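Local coordinates for uncharacterized conserved protein (Geobacillus kaustophilus, PDB 2R5X) that is of unknown function but belongs to the YugN-like family and folds as an antiparallel beta sheet with two helices packed on it, at residues 5-15 / 109-120; 20-30 / 39-47. The protein carries 1 engineered substitution. One frame throughout, in Å; residues are numbered along the deposited sequence.

Contact 1: 5-15 / 109-120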
loop_
_atom_site.group_PDB
_atom_site.type_symbol
_atom_site.label_atom_id
_atom_site.label_comp_id
_atom_site.label_asym_id
_atom_site.label_seq_id
_atom_site.Cartn_x
_atom_site.Cartn_y
_atom_site.Cartn_z
ATOM N N PHE A 5 -0.699 -3.072 9.790
ATOM C CA PHE A 5 -1.792 -2.188 10.156
ATOM C C PHE A 5 -3.115 -2.913 9.974
ATOM O O PHE A 5 -3.582 -3.125 8.847
ATOM C CB PHE A 5 -1.756 -0.901 9.335
ATOM C CG PHE A 5 -0.477 -0.133 9.473
ATOM C CD1 PHE A 5 -0.340 0.842 10.459
ATOM C CD2 PHE A 5 0.592 -0.383 8.615
ATOM C CE1 PHE A 5 0.841 1.543 10.592
ATOM C CE2 PHE A 5 1.774 0.307 8.742
ATOM C CZ PHE A 5 1.896 1.274 9.733
ATOM N N GLU A 6 -3.694 -3.313 11.100
ATOM C CA GLU A 6 -4.975 -4.006 11.119
ATOM C C GLU A 6 -6.129 -3.010 11.183
ATOM O O GLU A 6 -5.935 -1.847 11.549
ATOM C CB GLU A 6 -5.049 -4.974 12.311
ATOM C CG GLU A 6 -3.905 -5.998 12.411
ATOM C CD GLU A 6 -3.925 -7.069 11.326
ATOM O OE1 GLU A 6 -4.998 -7.333 10.743
ATOM O OE2 GLU A 6 -2.855 -7.659 11.064
ATOM N N ASN A 7 -7.324 -3.475 10.819
ATOM C CA ASN A 7 -8.564 -2.687 10.909
ATOM C C ASN A 7 -8.596 -1.381 10.106
ATOM O O ASN A 7 -9.252 -0.420 10.504
ATOM C CB ASN A 7 -8.969 -2.438 12.372
ATOM C CG ASN A 7 -8.948 -3.701 13.206
ATOM O OD1 ASN A 7 -9.669 -4.662 12.929
ATOM N ND2 ASN A 7 -8.116 -3.706 14.238
ATOM N N THR A 8 -7.901 -1.355 8.970
ATOM C CA THR A 8 -8.004 -0.232 8.034
ATOM C C THR A 8 -9.264 -0.361 7.169
ATOM O O THR A 8 -9.732 0.617 6.587
ATOM C CB THR A 8 -6.789 -0.164 7.084
ATOM O OG1 THR A 8 -6.750 -1.354 6.281
ATOM C CG2 THR A 8 -5.470 -0.001 7.870
ATOM N N GLY A 9 -9.785 -1.581 7.067
ATOM C CA GLY A 9 -10.928 -1.881 6.207
ATOM C C GLY A 9 -10.573 -2.257 4.775
ATOM O O GLY A 9 -11.460 -2.592 3.982
ATOM N N LEU A 10 -9.282 -2.209 4.444
ATOM C CA LEU A 10 -8.826 -2.363 3.054
ATOM C C LEU A 10 -9.017 -3.769 2.500
ATOM O O LEU A 10 -9.286 -3.943 1.310
ATOM C CB LEU A 10 -7.364 -1.908 2.897
ATOM C CG LEU A 10 -7.111 -0.405 3.102
ATOM C CD1 LEU A 10 -5.650 -0.043 2.876
ATOM C CD2 LEU A 10 -7.996 0.412 2.194
ATOM N N GLU A 11 -8.909 -4.765 3.376
ATOM C CA GLU A 11 -8.983 -6.171 2.973
ATOM C C GLU A 11 -10.414 -6.637 2.676
ATOM O O GLU A 11 -10.621 -7.786 2.282
ATOM C CB GLU A 11 -8.371 -7.079 4.056
ATOM C CG GLU A 11 -7.001 -6.656 4.601
ATOM C CD GLU A 11 -7.088 -5.854 5.896
ATOM O OE1 GLU A 11 -7.972 -4.983 6.016
ATOM O OE2 GLU A 11 -6.262 -6.089 6.798
ATOM N N ASN A 12 -11.389 -5.748 2.868
ATOM C CA ASN A 12 -12.814 -6.105 2.810
ATOM C C ASN A 12 -13.518 -5.773 1.493
ATOM O O ASN A 12 -14.688 -6.126 1.311
ATOM C CB ASN A 12 -13.583 -5.467 3.980
ATOM C CG ASN A 12 -13.080 -5.927 5.345
ATOM O OD1 ASN A 12 -12.674 -7.079 5.524
ATOM N ND2 ASN A 12 -13.118 -5.022 6.320
ATOM N N GLN A 13 -12.821 -5.092 0.588
ATOM C CA GLN A 13 -13.388 -4.778 -0.719
ATOM C C GLN A 13 -12.350 -4.830 -1.844
ATOM O O GLN A 13 -11.151 -4.654 -1.619
ATOM C CB GLN A 13 -14.145 -3.433 -0.698
ATOM C CG GLN A 13 -13.324 -2.183 -1.050
ATOM C CD GLN A 13 -12.274 -1.841 -0.010
ATOM O OE1 GLN A 13 -12.597 -1.488 1.124
ATOM N NE2 GLN A 13 -11.009 -1.932 -0.397
ATOM N N THR A 14 -12.840 -5.087 -3.052
ATOM C CA THR A 14 -12.006 -5.231 -4.240
ATOM C C THR A 14 -12.126 -3.986 -5.116
ATOM O O THR A 14 -13.092 -3.225 -4.997
ATOM C CB THR A 14 -12.412 -6.486 -5.044
ATOM O OG1 THR A 14 -13.793 -6.389 -5.402
ATOM C CG2 THR A 14 -12.203 -7.766 -4.214
ATOM N N VAL A 15 -11.149 -3.782 -5.995
ATOM C CA VAL A 15 -11.078 -2.570 -6.812
ATOM C C VAL A 15 -10.371 -2.844 -8.148
ATOM O O VAL A 15 -9.466 -3.678 -8.218
ATOM C CB VAL A 15 -10.413 -1.379 -6.010
ATOM C CG1 VAL A 15 -8.983 -1.719 -5.568
ATOM C CG2 VAL A 15 -10.454 -0.061 -6.789
ATOM N N LEU A 109 -3.227 5.532 5.228
ATOM C CA LEU A 109 -4.121 4.396 4.982
ATOM C C LEU A 109 -5.610 4.764 5.102
ATOM O O LEU A 109 -6.446 4.261 4.345
ATOM C CB LEU A 109 -3.752 3.222 5.900
ATOM C CG LEU A 109 -2.372 2.611 5.584
ATOM C CD1 LEU A 109 -1.877 1.714 6.706
ATOM C CD2 LEU A 109 -2.379 1.873 4.239
ATOM N N ALA A 110 -5.928 5.651 6.042
ATOM C CA ALA A 110 -7.289 6.196 6.179
ATOM C C ALA A 110 -7.747 6.924 4.913
ATOM O O ALA A 110 -8.903 6.806 4.501
ATOM C CB ALA A 110 -7.367 7.123 7.372
ATOM N N GLN A 111 -6.843 7.662 4.281
ATOM C CA GLN A 111 -7.202 8.324 3.039
ATOM C C GLN A 111 -7.190 7.377 1.842
ATOM O O GLN A 111 -7.922 7.602 0.890
ATOM C CB GLN A 111 -6.409 9.619 2.803
ATOM C CG GLN A 111 -4.926 9.472 2.527
ATOM C CD GLN A 111 -4.186 10.798 2.604
ATOM O OE1 GLN A 111 -3.261 10.965 3.406
ATOM N NE2 GLN A 111 -4.593 11.747 1.776
ATOM N N VAL A 112 -6.391 6.312 1.901
ATOM C CA VAL A 112 -6.511 5.228 0.917
ATOM C C VAL A 112 -7.938 4.669 0.983
ATOM O O VAL A 112 -8.626 4.596 -0.030
ATOM C CB VAL A 112 -5.457 4.096 1.136
ATOM C CG1 VAL A 112 -5.776 2.884 0.281
ATOM C CG2 VAL A 112 -4.056 4.589 0.822
ATOM N N LYS A 113 -8.378 4.319 2.190
ATOM C CA LYS A 113 -9.710 3.762 2.415
ATOM C C LYS A 113 -10.843 4.708 1.977
ATOM O O LYS A 113 -11.786 4.269 1.316
ATOM C CB LYS A 113 -9.867 3.341 3.883
ATOM C CG LYS A 113 -11.231 2.762 4.261
ATOM C CD LYS A 113 -11.505 1.425 3.594
ATOM C CE LYS A 113 -12.935 0.981 3.861
ATOM N NZ LYS A 113 -13.190 -0.421 3.433
ATOM N N SER A 114 -10.717 5.991 2.327
ATOM C CA SER A 114 -11.693 7.030 1.971
ATOM C C SER A 114 -11.833 7.195 0.461
ATOM O O SER A 114 -12.941 7.333 -0.054
ATOM C CB SER A 114 -11.301 8.371 2.605
ATOM O OG SER A 114 -12.197 9.409 2.239
ATOM N N GLU A 115 -10.697 7.189 -0.240
ATOM C CA GLU A 115 -10.693 7.282 -1.705
ATOM C C GLU A 115 -11.322 6.059 -2.378
ATOM O O GLU A 115 -11.980 6.194 -3.409
ATOM C CB GLU A 115 -9.282 7.521 -2.265
ATOM C CG GLU A 115 -8.692 8.909 -1.980
ATOM C CD GLU A 115 -9.646 10.052 -2.305
ATOM O OE1 GLU A 115 -9.962 10.259 -3.497
ATOM O OE2 GLU A 115 -10.073 10.744 -1.359
ATOM N N LEU A 116 -11.129 4.876 -1.794
ATOM C CA LEU A 116 -11.717 3.654 -2.343
ATOM C C LEU A 116 -13.227 3.596 -2.103
ATOM O O LEU A 116 -13.970 3.093 -2.943
ATOM C CB LEU A 116 -11.026 2.398 -1.789
ATOM C CG LEU A 116 -9.564 2.124 -2.189
ATOM C CD1 LEU A 116 -9.011 1.011 -1.333
ATOM C CD2 LEU A 116 -9.404 1.771 -3.660
ATOM N N GLU A 117 -13.666 4.133 -0.964
ATOM C CA GLU A 117 -15.091 4.225 -0.618
ATOM C C GLU A 117 -15.881 5.156 -1.542
ATOM O O GLU A 117 -17.082 4.961 -1.748
ATOM C CB GLU A 117 -15.270 4.665 0.841
ATOM C CG GLU A 117 -15.079 3.554 1.880
ATOM C CD GLU A 117 -16.144 2.463 1.805
ATOM O OE1 GLU A 117 -17.332 2.787 1.586
ATOM O OE2 GLU A 117 -15.793 1.276 1.973
ATOM N N LYS A 118 -15.194 6.150 -2.107
ATOM C CA LYS A 118 -15.812 7.145 -2.986
ATOM C C LYS A 118 -16.168 6.608 -4.368
ATOM O O LYS A 118 -16.971 7.208 -5.082
ATOM C CB LYS A 118 -14.899 8.358 -3.142
ATOM C CG LYS A 118 -14.892 9.285 -1.950
ATOM C CD LYS A 118 -13.800 10.322 -2.094
ATOM C CE LYS A 118 -13.842 11.291 -0.941
ATOM N NZ LYS A 118 -12.700 12.221 -0.987
ATOM N N ILE A 119 -15.556 5.493 -4.750
ATOM C CA ILE A 119 -15.771 4.911 -6.076
ATOM C C ILE A 119 -16.339 3.494 -5.997
ATOM O O ILE A 119 -16.447 2.810 -7.015
ATOM C CB ILE A 119 -14.466 4.898 -6.916
ATOM C CG1 ILE A 119 -13.364 4.111 -6.193
ATOM C CG2 ILE A 119 -14.013 6.324 -7.242
ATOM C CD1 ILE A 119 -12.309 3.547 -7.113
ATOM N N LYS A 120 -16.701 3.071 -4.786
ATOM C CA LYS A 120 -17.100 1.691 -4.504
ATOM C C LYS A 120 -18.359 1.264 -5.260
ATOM O O LYS A 120 -18.463 0.120 -5.712
ATOM C CB LYS A 120 -17.289 1.492 -2.995
ATOM C CG LYS A 120 -17.208 0.042 -2.533
ATOM C CD LYS A 120 -17.360 -0.073 -1.024
ATOM C CE LYS A 120 -17.444 -1.528 -0.587
ATOM N NZ LYS A 120 -17.695 -1.663 0.875
#

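Contact 2: 20-30 / 39-47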
loop_
_atom_site.group_PDB
_atom_site.type_symbol
_atom_site.label_atom_id
_atom_site.label_comp_id
_atom_site.label_asym_id
_atom_site.label_seq_id
_atom_site.Cartn_x
_atom_site.Cartn_y
_atom_site.Cartn_z
ATOM N N LEU A 20 -7.134 1.854 -8.754
ATOM C CA LEU A 20 -6.196 1.726 -7.636
ATOM C C LEU A 20 -4.914 2.519 -7.898
ATOM O O LEU A 20 -4.478 3.296 -7.037
ATOM C CB LEU A 20 -5.877 0.250 -7.341
ATOM C CG LEU A 20 -4.925 -0.019 -6.159
ATOM C CD1 LEU A 20 -5.488 0.537 -4.851
ATOM C CD2 LEU A 20 -4.634 -1.506 -6.031
ATOM N N ASP A 21 -4.340 2.322 -9.090
ATOM C CA ASP A 21 -3.146 3.029 -9.562
ATOM C C ASP A 21 -3.246 4.554 -9.454
ATOM O O ASP A 21 -2.311 5.206 -8.980
ATOM C CB ASP A 21 -2.838 2.655 -11.019
ATOM C CG ASP A 21 -1.945 1.430 -11.145
ATOM O OD1 ASP A 21 -1.071 1.221 -10.280
ATOM O OD2 ASP A 21 -2.104 0.681 -12.132
ATOM N N ASP A 22 -4.376 5.104 -9.901
ATOM C CA ASP A 22 -4.616 6.540 -9.827
ATOM C C ASP A 22 -4.603 7.025 -8.380
ATOM O O ASP A 22 -3.956 8.024 -8.063
ATOM C CB ASP A 22 -5.934 6.903 -10.520
ATOM C CG ASP A 22 -5.804 6.969 -12.035
ATOM O OD1 ASP A 22 -4.783 7.497 -12.528
ATOM O OD2 ASP A 22 -6.728 6.501 -12.736
ATOM N N ILE A 23 -5.307 6.298 -7.512
ATOM C CA ILE A 23 -5.395 6.624 -6.087
ATOM C C ILE A 23 -4.016 6.601 -5.412
ATOM O O ILE A 23 -3.654 7.552 -4.719
ATOM C CB ILE A 23 -6.413 5.702 -5.354
ATOM C CG1 ILE A 23 -7.838 6.100 -5.740
ATOM C CG2 ILE A 23 -6.248 5.775 -3.825
ATOM C CD1 ILE A 23 -8.890 5.085 -5.391
ATOM N N MET A 24 -3.244 5.541 -5.657
ATOM C CA MET A 24 -1.908 5.366 -5.055
ATOM C C MET A 24 -0.909 6.446 -5.420
ATOM O O MET A 24 -0.194 6.955 -4.545
ATOM C CB MET A 24 -1.326 4.009 -5.440
ATOM C CG MET A 24 -2.070 2.818 -4.887
ATOM S SD MET A 24 -1.897 2.598 -3.117
ATOM C CE MET A 24 -3.511 3.087 -2.699
ATOM N N GLU A 25 -0.853 6.784 -6.708
ATOM C CA GLU A 25 0.053 7.834 -7.193
ATOM C C GLU A 25 -0.264 9.190 -6.555
ATOM O O GLU A 25 0.641 9.953 -6.210
ATOM C CB GLU A 25 -0.005 7.954 -8.718
ATOM C CG GLU A 25 1.191 8.689 -9.315
ATOM C CD GLU A 25 0.805 9.691 -10.388
ATOM O OE1 GLU A 25 0.024 9.335 -11.297
ATOM O OE2 GLU A 25 1.293 10.841 -10.326
ATOM N N ARG A 26 -1.543 9.457 -6.382
ATOM C CA ARG A 26 -2.052 10.661 -5.759
ATOM C C ARG A 26 -1.654 10.757 -4.317
ATOM O O ARG A 26 -1.414 11.801 -3.801
ATOM C CB ARG A 26 -3.566 10.635 -5.811
ATOM C CG ARG A 26 -4.184 11.815 -6.352
ATOM C CD ARG A 26 -5.494 11.482 -6.977
ATOM N NE ARG A 26 -6.541 11.153 -6.025
ATOM C CZ ARG A 26 -7.512 10.322 -6.320
ATOM N NH1 ARG A 26 -7.532 9.776 -7.500
ATOM N NH2 ARG A 26 -8.428 10.024 -5.459
ATOM N N LEU A 27 -1.615 9.623 -3.659
ATOM C CA LEU A 27 -1.313 9.585 -2.232
ATOM C C LEU A 27 0.155 9.338 -1.921
ATOM O O LEU A 27 0.509 9.022 -0.785
ATOM C CB LEU A 27 -2.215 8.585 -1.509
ATOM C CG LEU A 27 -3.719 8.863 -1.685
ATOM C CD1 LEU A 27 -4.541 7.790 -1.015
ATOM C CD2 LEU A 27 -4.107 10.227 -1.164
ATOM N N GLY A 28 1.006 9.504 -2.927
ATOM C CA GLY A 28 2.456 9.471 -2.729
ATOM C C GLY A 28 3.127 8.110 -2.854
ATOM O O GLY A 28 4.301 7.969 -2.514
ATOM N N PHE A 29 2.396 7.118 -3.354
ATOM C CA PHE A 29 2.941 5.768 -3.521
ATOM C C PHE A 29 3.561 5.617 -4.903
ATOM O O PHE A 29 3.077 6.201 -5.873
ATOM C CB PHE A 29 1.852 4.698 -3.354
ATOM C CG PHE A 29 1.335 4.549 -1.951
ATOM C CD1 PHE A 29 1.786 3.512 -1.134
ATOM C CD2 PHE A 29 0.372 5.423 -1.454
ATOM C CE1 PHE A 29 1.310 3.367 0.158
ATOM C CE2 PHE A 29 -0.116 5.285 -0.164
ATOM C CZ PHE A 29 0.348 4.260 0.649
ATOM N N VAL A 30 4.634 4.836 -4.988
ATOM C CA VAL A 30 5.166 4.396 -6.283
ATOM C C VAL A 30 5.063 2.867 -6.366
ATOM O O VAL A 30 5.034 2.196 -5.327
ATOM C CB VAL A 30 6.628 4.871 -6.521
ATOM C CG1 VAL A 30 6.709 6.397 -6.497
ATOM C CG2 VAL A 30 7.598 4.254 -5.507
ATOM N N ARG A 39 0.992 -10.307 -7.706
ATOM C CA ARG A 39 0.673 -9.190 -6.817
ATOM C C ARG A 39 1.040 -7.828 -7.389
ATOM O O ARG A 39 2.018 -7.700 -8.127
ATOM C CB ARG A 39 1.386 -9.363 -5.470
ATOM C CG ARG A 39 0.997 -10.615 -4.696
ATOM C CD ARG A 39 1.599 -10.611 -3.309
ATOM N NE ARG A 39 1.114 -11.721 -2.490
ATOM C CZ ARG A 39 1.305 -11.829 -1.175
ATOM N NH1 ARG A 39 1.965 -10.891 -0.503
ATOM N NH2 ARG A 39 0.823 -12.879 -0.524
ATOM N N VAL A 40 0.256 -6.812 -7.035
ATOM C CA VAL A 40 0.663 -5.418 -7.240
ATOM C C VAL A 40 1.051 -4.824 -5.891
ATOM O O VAL A 40 0.386 -5.068 -4.888
ATOM C CB VAL A 40 -0.415 -4.539 -7.955
ATOM C CG1 VAL A 40 -0.630 -5.013 -9.386
ATOM C CG2 VAL A 40 -1.743 -4.500 -7.181
ATOM N N THR A 41 2.126 -4.042 -5.885
ATOM C CA THR A 41 2.713 -3.517 -4.665
ATOM C C THR A 41 2.997 -2.028 -4.821
ATOM O O THR A 41 3.499 -1.591 -5.861
ATOM C CB THR A 41 4.032 -4.253 -4.346
ATOM O OG1 THR A 41 3.798 -5.666 -4.336
ATOM C CG2 THR A 41 4.571 -3.840 -3.002
ATOM N N TYR A 42 2.673 -1.254 -3.786
ATOM C CA TYR A 42 2.912 0.186 -3.787
ATOM C C TYR A 42 3.623 0.588 -2.513
ATOM O O TYR A 42 3.203 0.208 -1.425
ATOM C CB TYR A 42 1.597 0.953 -3.861
ATOM C CG TYR A 42 0.692 0.548 -4.986
ATOM C CD1 TYR A 42 0.738 1.205 -6.213
ATOM C CD2 TYR A 42 -0.225 -0.492 -4.823
ATOM C CE1 TYR A 42 -0.122 0.845 -7.243
ATOM C CE2 TYR A 42 -1.063 -0.876 -5.850
ATOM C CZ TYR A 42 -1.012 -0.202 -7.054
ATOM O OH TYR A 42 -1.858 -0.583 -8.062
ATOM N N ASP A 43 4.695 1.361 -2.649
ATOM C CA ASP A 43 5.470 1.803 -1.490
ATOM C C ASP A 43 5.430 3.312 -1.368
ATOM O O ASP A 43 5.559 4.018 -2.366
ATOM C CB ASP A 43 6.936 1.383 -1.615
ATOM C CG ASP A 43 7.170 -0.068 -1.272
ATOM O OD1 ASP A 43 6.221 -0.759 -0.849
ATOM O OD2 ASP A 43 8.326 -0.518 -1.429
ATOM N N ARG A 44 5.252 3.802 -0.146
ATOM C CA ARG A 44 5.495 5.211 0.144
ATOM C C ARG A 44 6.643 5.292 1.128
ATOM O O ARG A 44 6.572 4.743 2.232
ATOM C CB ARG A 44 4.260 5.910 0.700
ATOM C CG ARG A 44 4.478 7.401 0.871
ATOM C CD ARG A 44 3.264 8.089 1.420
ATOM N NE ARG A 44 3.609 9.422 1.904
ATOM C CZ ARG A 44 2.761 10.440 1.977
ATOM N NH1 ARG A 44 1.505 10.294 1.587
ATOM N NH2 ARG A 44 3.174 11.612 2.438
ATOM N N LYS A 45 7.703 5.968 0.708
ATOM C CA LYS A 45 8.954 5.997 1.454
ATOM C C LYS A 45 9.027 7.182 2.397
ATOM O O LYS A 45 8.654 8.305 2.045
ATOM C CB LYS A 45 10.147 6.024 0.497
ATOM C CG LYS A 45 10.323 4.760 -0.323
ATOM C CD LYS A 45 11.213 5.021 -1.537
ATOM C CE LYS A 45 11.582 3.732 -2.266
ATOM N NZ LYS A 45 10.409 2.991 -2.831
ATOM N N TYR A 46 9.518 6.907 3.598
ATOM C CA TYR A 46 9.798 7.920 4.590
ATOM C C TYR A 46 11.270 7.765 4.911
ATOM O O TYR A 46 11.650 6.892 5.695
ATOM C CB TYR A 46 8.963 7.689 5.853
ATOM C CG TYR A 46 7.469 7.873 5.667
ATOM C CD1 TYR A 46 6.850 9.088 5.978
ATOM C CD2 TYR A 46 6.674 6.830 5.192
ATOM C CE1 TYR A 46 5.479 9.258 5.805
ATOM C CE2 TYR A 46 5.307 6.989 5.010
ATOM C CZ TYR A 46 4.715 8.201 5.325
ATOM O OH TYR A 46 3.360 8.342 5.146
ATOM N N VAL A 47 12.102 8.589 4.281
ATOM C CA VAL A 47 13.538 8.538 4.549
ATOM C C VAL A 47 13.886 9.337 5.799
ATOM O O VAL A 47 13.334 10.413 6.047
ATOM C CB VAL A 47 14.416 8.944 3.322
ATOM C CG1 VAL A 47 14.138 8.020 2.146
ATOM C CG2 VAL A 47 14.211 10.411 2.925
#

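Contact 1: 5-15 / 109-120
K113 and L116, one turn apart on the C-terminal helix, meet L10 and Q13 where the loop after the N-terminal strand 3-4 passes along that helix on its way to strand 14-16, within an antiparallel sheet with two helices packed on it. The K113 side chain can be followed outward. CB lies against T8 O and L10 CD2; K113 CG, anti to the backbone N (chi1 179°), sits 3.5 Å from T8 O; CD, past the bend at chi2, keeps touching T8 O and L10 CD2; CE comes near Q13 OE1 and G9 O. At the tip, NZ donates to both oxygens, tying the loop to the helix. K113 NZ meets G9 O at 2.8 Å from well above the carbonyl plane. K113 NZ approaches Q13 OE1 almost head-on, at 2.6 Å with a C=O...N angle of 172°. Within the helix, NZ also forms a salt bridge with E117 OE2, whose hydrogen bond is weak. At the positive phi of G9 a CB would jam against T8 O, which by itself calls for glycine, and it would also crowd K113 CE. Just before it, T8 OG1 accepts from L10 N in an ST turn.

Beneath this polar layer the contact is apolar. L10, crossing its leucine neighbours at about a right angle, puts CD2 3.7 Å from L116 CD1 and also against V112 CG1. F5 receives L109 CD1 off-centre on its ring, while on the sheet side L109 touches L55 and V57. On strand 14-16, V15 CG2 rests on L116 CD2 at 3.8 Å and reaches I119 CD1 at 4.1 Å.

Contact 2: 20-30 / 39-47
This is a helix-on-strand contact that turns into strand pairing: helix 17-26 lies over strand 39-48, its short segment running nearly parallel to the strand (10°), and the chain then enters edge strand 30-32 of the antiparallel sheet. Between the two, G28 at positive phi closes the helix in a Schellman motif, with F29 N bonded to M24 O. V30 and D43 follow as an antiparallel hydrogen-bonded pair, V30 N to D43 O at 2.9 Å and D43 N to V30 O at 2.8 Å.

Y42 carries most of the helix packing. M24 CG sits over the centre of its ring, 3.5 Å from the centroid, and SD adds a Met-aromatic contact over the face. L20 CD2 is 3.6 Å from Y42 CE2. Y42 OH donates to D21 OD1 (3.0 Å), which lies at the ring edge, the carboxylate plane turned 74° from the ring; D21 also salt-bridges R31. Replacing Y42 by an alanine is likely to leave M24 without its aromatic platform and D21 OD1 without the phenol's hydrogen bond.

The F29 ring has M24 SD over one face and R44 CB over the other, both offset toward the rim; R44 CB makes the CH-pi contact across the segments. The extended R44 chain runs past G28, CG close to G28 O, and R44 NH1 makes a weak bond to L27 O at 2.9 Å, with an N-H...O angle of 126°.

In the fold
From the N terminus, the chain passes through 5-15 as a loop that leads into strand 14-16, and helix 17-26 follows directly. Contact 2 then closes a short loop, bringing 20-30 back against 39-47 with eight residues between the segments. The chain goes on through strands 51-61 and 71-84 to the long helix 99-117, whose end returns to 5-15 and closes the much larger loop of contact 1, inside which contact 2 is nested. Their centres are about 14 Å apart, yet they touch: V112 packs on M24 and L27. Together they tie both helices to one sheet.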